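Local coordinates for protein levoglucosan dehydrogenase (Pseudarthrobacter phenanthrenivorans, PDB 6A3F) that oxidises the anhydrosugar levoglucosan to 3-dehydrolevoglucosan with NAD(+) as hydride acceptor, working as a homotetramer of the Gfo/Idh/MocA family, at residues H95-H106 with K118-R128. Numbering follows the deposited sequence.
Sequences HVVDIATPNHLH and KHIICEKPLAR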
# COMPACT_ATOMS: atom_id res chain seq x y z
N HIS B 95 0.44 36.92 -28.06
CA HIS B 95 -0.48 37.27 -26.98
C HIS B 95 0.02 36.76 -25.63
O HIS B 95 -0.22 37.39 -24.63
CB HIS B 95 -1.88 36.77 -27.31
CG HIS B 95 -2.34 37.21 -28.65
ND1 HIS B 95 -2.36 36.36 -29.73
CD2 HIS B 95 -2.73 38.43 -29.10
CE1 HIS B 95 -2.78 37.01 -30.79
NE2 HIS B 95 -3.00 38.29 -30.42
N VAL B 96 0.74 35.64 -25.64
CA VAL B 96 1.11 34.90 -24.43
C VAL B 96 2.60 34.56 -24.48
O VAL B 96 3.07 33.98 -25.45
CB VAL B 96 0.27 33.61 -24.28
CG1 VAL B 96 0.73 32.81 -23.08
CG2 VAL B 96 -1.22 33.91 -24.17
N VAL B 97 3.30 34.86 -23.39
CA VAL B 97 4.67 34.44 -23.24
C VAL B 97 4.78 33.38 -22.13
O VAL B 97 4.32 33.60 -21.01
CB VAL B 97 5.55 35.65 -22.93
CG1 VAL B 97 6.99 35.27 -22.66
CG2 VAL B 97 5.44 36.66 -24.06
N ASP B 98 5.33 32.24 -22.54
CA ASP B 98 5.63 31.09 -21.66
C ASP B 98 7.13 31.10 -21.36
O ASP B 98 7.93 30.79 -22.24
CB ASP B 98 5.22 29.77 -22.32
CG ASP B 98 5.31 28.56 -21.38
OD1 ASP B 98 6.14 28.61 -20.44
OD2 ASP B 98 4.56 27.56 -21.60
N ILE B 99 7.46 31.43 -20.11
CA ILE B 99 8.84 31.54 -19.67
C ILE B 99 9.24 30.23 -18.96
O ILE B 99 8.84 29.98 -17.80
CB ILE B 99 9.07 32.75 -18.75
CG1 ILE B 99 8.49 34.06 -19.29
CG2 ILE B 99 10.57 32.87 -18.47
CD1 ILE B 99 8.63 35.19 -18.34
N ALA B 100 10.08 29.44 -19.63
CA ALA B 100 10.49 28.16 -19.11
C ALA B 100 12.02 28.08 -19.07
O ALA B 100 12.59 27.03 -19.24
CB ALA B 100 9.90 27.08 -19.96
N THR B 101 12.68 29.19 -18.86
CA THR B 101 14.13 29.19 -18.69
C THR B 101 14.49 28.85 -17.23
O THR B 101 13.65 28.95 -16.30
CB THR B 101 14.70 30.59 -19.00
OG1 THR B 101 14.25 31.48 -17.97
CG2 THR B 101 14.28 31.17 -20.33
N PRO B 102 15.78 28.67 -16.98
CA PRO B 102 16.27 28.72 -15.61
C PRO B 102 15.98 30.03 -14.86
O PRO B 102 15.66 31.06 -15.46
CB PRO B 102 17.78 28.48 -15.76
CG PRO B 102 17.87 27.66 -17.06
CD PRO B 102 16.87 28.37 -17.93
N ASN B 103 16.11 29.96 -13.53
CA ASN B 103 15.55 30.98 -12.59
C ASN B 103 16.19 32.35 -12.83
O ASN B 103 15.59 33.37 -12.50
CB ASN B 103 15.75 30.59 -11.11
CG ASN B 103 15.45 29.14 -10.81
OD1 ASN B 103 14.86 28.47 -11.65
ND2 ASN B 103 15.85 28.64 -9.63
N HIS B 104 17.43 32.37 -13.32
CA HIS B 104 18.18 33.62 -13.42
C HIS B 104 17.62 34.53 -14.52
O HIS B 104 17.82 35.76 -14.44
CB HIS B 104 19.68 33.34 -13.60
CG HIS B 104 20.08 32.77 -14.91
ND1 HIS B 104 19.51 31.62 -15.44
CD2 HIS B 104 21.03 33.17 -15.80
CE1 HIS B 104 20.07 31.35 -16.60
NE2 HIS B 104 21.00 32.30 -16.86
N LEU B 105 16.89 33.99 -15.51
CA LEU B 105 16.36 34.81 -16.62
C LEU B 105 14.88 35.15 -16.48
O LEU B 105 14.38 35.92 -17.26
CB LEU B 105 16.59 34.05 -17.93
CG LEU B 105 18.05 33.77 -18.25
CD1 LEU B 105 18.18 32.83 -19.44
CD2 LEU B 105 18.83 35.07 -18.47
N HIS B 106 14.18 34.62 -15.49
CA HIS B 106 12.75 34.94 -15.37
C HIS B 106 12.45 36.44 -15.33
O HIS B 106 11.49 36.88 -15.95
CB HIS B 106 12.14 34.33 -14.11
CG HIS B 106 12.14 32.84 -14.11
ND1 HIS B 106 11.71 32.12 -13.03
CD2 HIS B 106 12.56 31.94 -15.02
CE1 HIS B 106 11.87 30.84 -13.27
NE2 HIS B 106 12.37 30.70 -14.48
N LYS B 118 1.82 41.58 -22.54
CA LYS B 118 1.61 40.15 -22.85
C LYS B 118 1.18 39.39 -21.58
O LYS B 118 1.57 39.70 -20.49
CB LYS B 118 2.87 39.61 -23.51
CG LYS B 118 2.99 40.08 -24.97
CD LYS B 118 4.34 39.92 -25.60
CE LYS B 118 4.31 40.05 -27.11
NZ LYS B 118 3.39 41.11 -27.61
N HIS B 119 0.31 38.41 -21.76
CA HIS B 119 -0.04 37.49 -20.67
C HIS B 119 1.14 36.54 -20.45
O HIS B 119 1.83 36.14 -21.42
CB HIS B 119 -1.33 36.74 -21.01
CG HIS B 119 -2.49 37.61 -21.36
ND1 HIS B 119 -3.20 38.36 -20.41
CD2 HIS B 119 -3.09 37.86 -22.55
CE1 HIS B 119 -4.16 39.03 -21.02
NE2 HIS B 119 -4.13 38.72 -22.32
N ILE B 120 1.38 36.19 -19.20
CA ILE B 120 2.64 35.47 -18.89
C ILE B 120 2.36 34.25 -18.02
O ILE B 120 1.74 34.39 -16.96
CB ILE B 120 3.66 36.38 -18.18
CG1 ILE B 120 3.91 37.71 -18.92
CG2 ILE B 120 4.96 35.61 -17.93
CD1 ILE B 120 4.38 38.84 -18.01
N ILE B 121 2.91 33.11 -18.42
CA ILE B 121 3.11 31.99 -17.50
C ILE B 121 4.62 31.78 -17.33
O ILE B 121 5.33 31.63 -18.27
CB ILE B 121 2.37 30.70 -17.92
CG1 ILE B 121 2.57 29.58 -16.88
CG2 ILE B 121 2.75 30.22 -19.30
CD1 ILE B 121 1.47 28.50 -16.95
N CYS B 122 5.03 31.74 -16.07
CA CYS B 122 6.41 31.62 -15.75
C CYS B 122 6.66 30.39 -14.88
O CYS B 122 5.93 30.14 -13.93
CB CYS B 122 6.87 32.90 -15.06
SG CYS B 122 8.64 32.94 -14.71
N GLU B 123 7.74 29.71 -15.17
CA GLU B 123 8.22 28.59 -14.31
C GLU B 123 8.56 29.08 -12.91
O GLU B 123 8.90 30.26 -12.67
CB GLU B 123 9.47 27.94 -14.88
CG GLU B 123 9.15 26.67 -15.63
CD GLU B 123 8.69 25.52 -14.74
OE1 GLU B 123 8.35 25.76 -13.56
OE2 GLU B 123 8.62 24.41 -15.25
N LYS B 124 8.51 28.13 -11.98
CA LYS B 124 8.92 28.39 -10.63
C LYS B 124 10.41 28.05 -10.43
O LYS B 124 11.01 27.38 -11.29
CB LYS B 124 8.05 27.58 -9.67
CG LYS B 124 7.68 26.17 -10.11
CD LYS B 124 8.81 25.22 -10.39
CE LYS B 124 9.73 24.96 -9.23
NZ LYS B 124 10.87 24.09 -9.61
N PRO B 125 11.03 28.49 -9.31
CA PRO B 125 10.54 29.59 -8.46
C PRO B 125 10.41 30.89 -9.29
O PRO B 125 10.94 30.99 -10.40
CB PRO B 125 11.60 29.68 -7.37
CG PRO B 125 12.89 29.26 -8.07
CD PRO B 125 12.44 28.19 -9.04
N LEU B 126 9.71 31.89 -8.78
CA LEU B 126 9.39 32.97 -9.68
C LEU B 126 10.71 33.63 -10.15
O LEU B 126 10.90 33.91 -11.31
CB LEU B 126 8.50 33.97 -8.95
CG LEU B 126 7.92 35.05 -9.87
CD1 LEU B 126 6.98 34.44 -10.89
CD2 LEU B 126 7.20 36.13 -9.07
N ALA B 127 11.62 33.80 -9.23
CA ALA B 127 12.95 34.28 -9.56
C ALA B 127 13.99 33.68 -8.59
O ALA B 127 13.64 32.95 -7.64
CB ALA B 127 12.92 35.79 -9.51
N ARG B 128 15.24 34.10 -8.81
CA ARG B 128 16.48 33.69 -8.10
C ARG B 128 16.43 34.19 -6.65
O ARG B 128 16.89 33.52 -5.75
CB ARG B 128 17.66 34.29 -8.89
CG ARG B 128 18.99 33.55 -8.86
CD ARG B 128 20.07 34.29 -9.64
NE ARG B 128 19.83 35.74 -9.79
CZ ARG B 128 19.59 36.37 -10.95
NH1 ARG B 128 18.94 37.52 -10.98
NH2 ARG B 128 20.01 35.86 -12.09
O HOH W 1 12.97 27.84 -13.48
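Val-96 to Ile-99 pair in parallel with His-119 to Cys-122, the two strands running 14° apart. The ladder zigzags between alternate residues: His-95 O takes the amide of His-119, His-119 O takes that of Val-97 (N to O 2.8 Å), Val-97 O that of Ile-121, Ile-121 O that of Ile-99, and Ile-99 O that of Glu-123. The beta-branched Val-96, Val-97, Ile-99, Ile-120 and Ile-121 suit this extended, buried backbone. On one face, the CD1 of Ile-99 meets the CG2 of Ile-120 at 3.7 Å. On the other, Asp-98 and Ile-121 lie side by side; Asp-98, though buried, has its OD2 hydrogen-bonded to Tyr-42 OH and His-38 ND1.

With helix 106-115 between them, the strands form a beta-alpha-beta unit of the Rossmann fold, and the NADH-binding residues Thr-101, Asn-103, His-106, Glu-123 and Lys-124 gather at the C-terminal edge of the sheet. Lys-124, which also binds levoglucosan, follows Glu-123 and precedes a cis peptide bond to Pro-125.

His-106, at the start of the helix, ties the two segments together. A chi1 of -65° turns its ring toward 118-128, where ND1 donates to Leu-126 O at 2.6 Å, exactly in the ring plane but well above the plane of that carbonyl; NE2 donates to Thr-101 O. These bonds fix its rotation, while Cys-122 SG sits over one face, 3.8 Å from the centroid, and Asn-103 CA covers the opposite face.

The Asn-103 side chain crosses that of Pro-125 at about a right angle, Asn-103 ND2 lying 3.4 Å from Pro-125 CG. Its ND2 also bonds Ala-202 O, and Asn-103 OD1 is 2.7 Å from a water that also reaches Lys-124 O. Farther out, Arg-128 NH2 makes a weak bond to His-104 O, and its NH1 pairs with Glu-132.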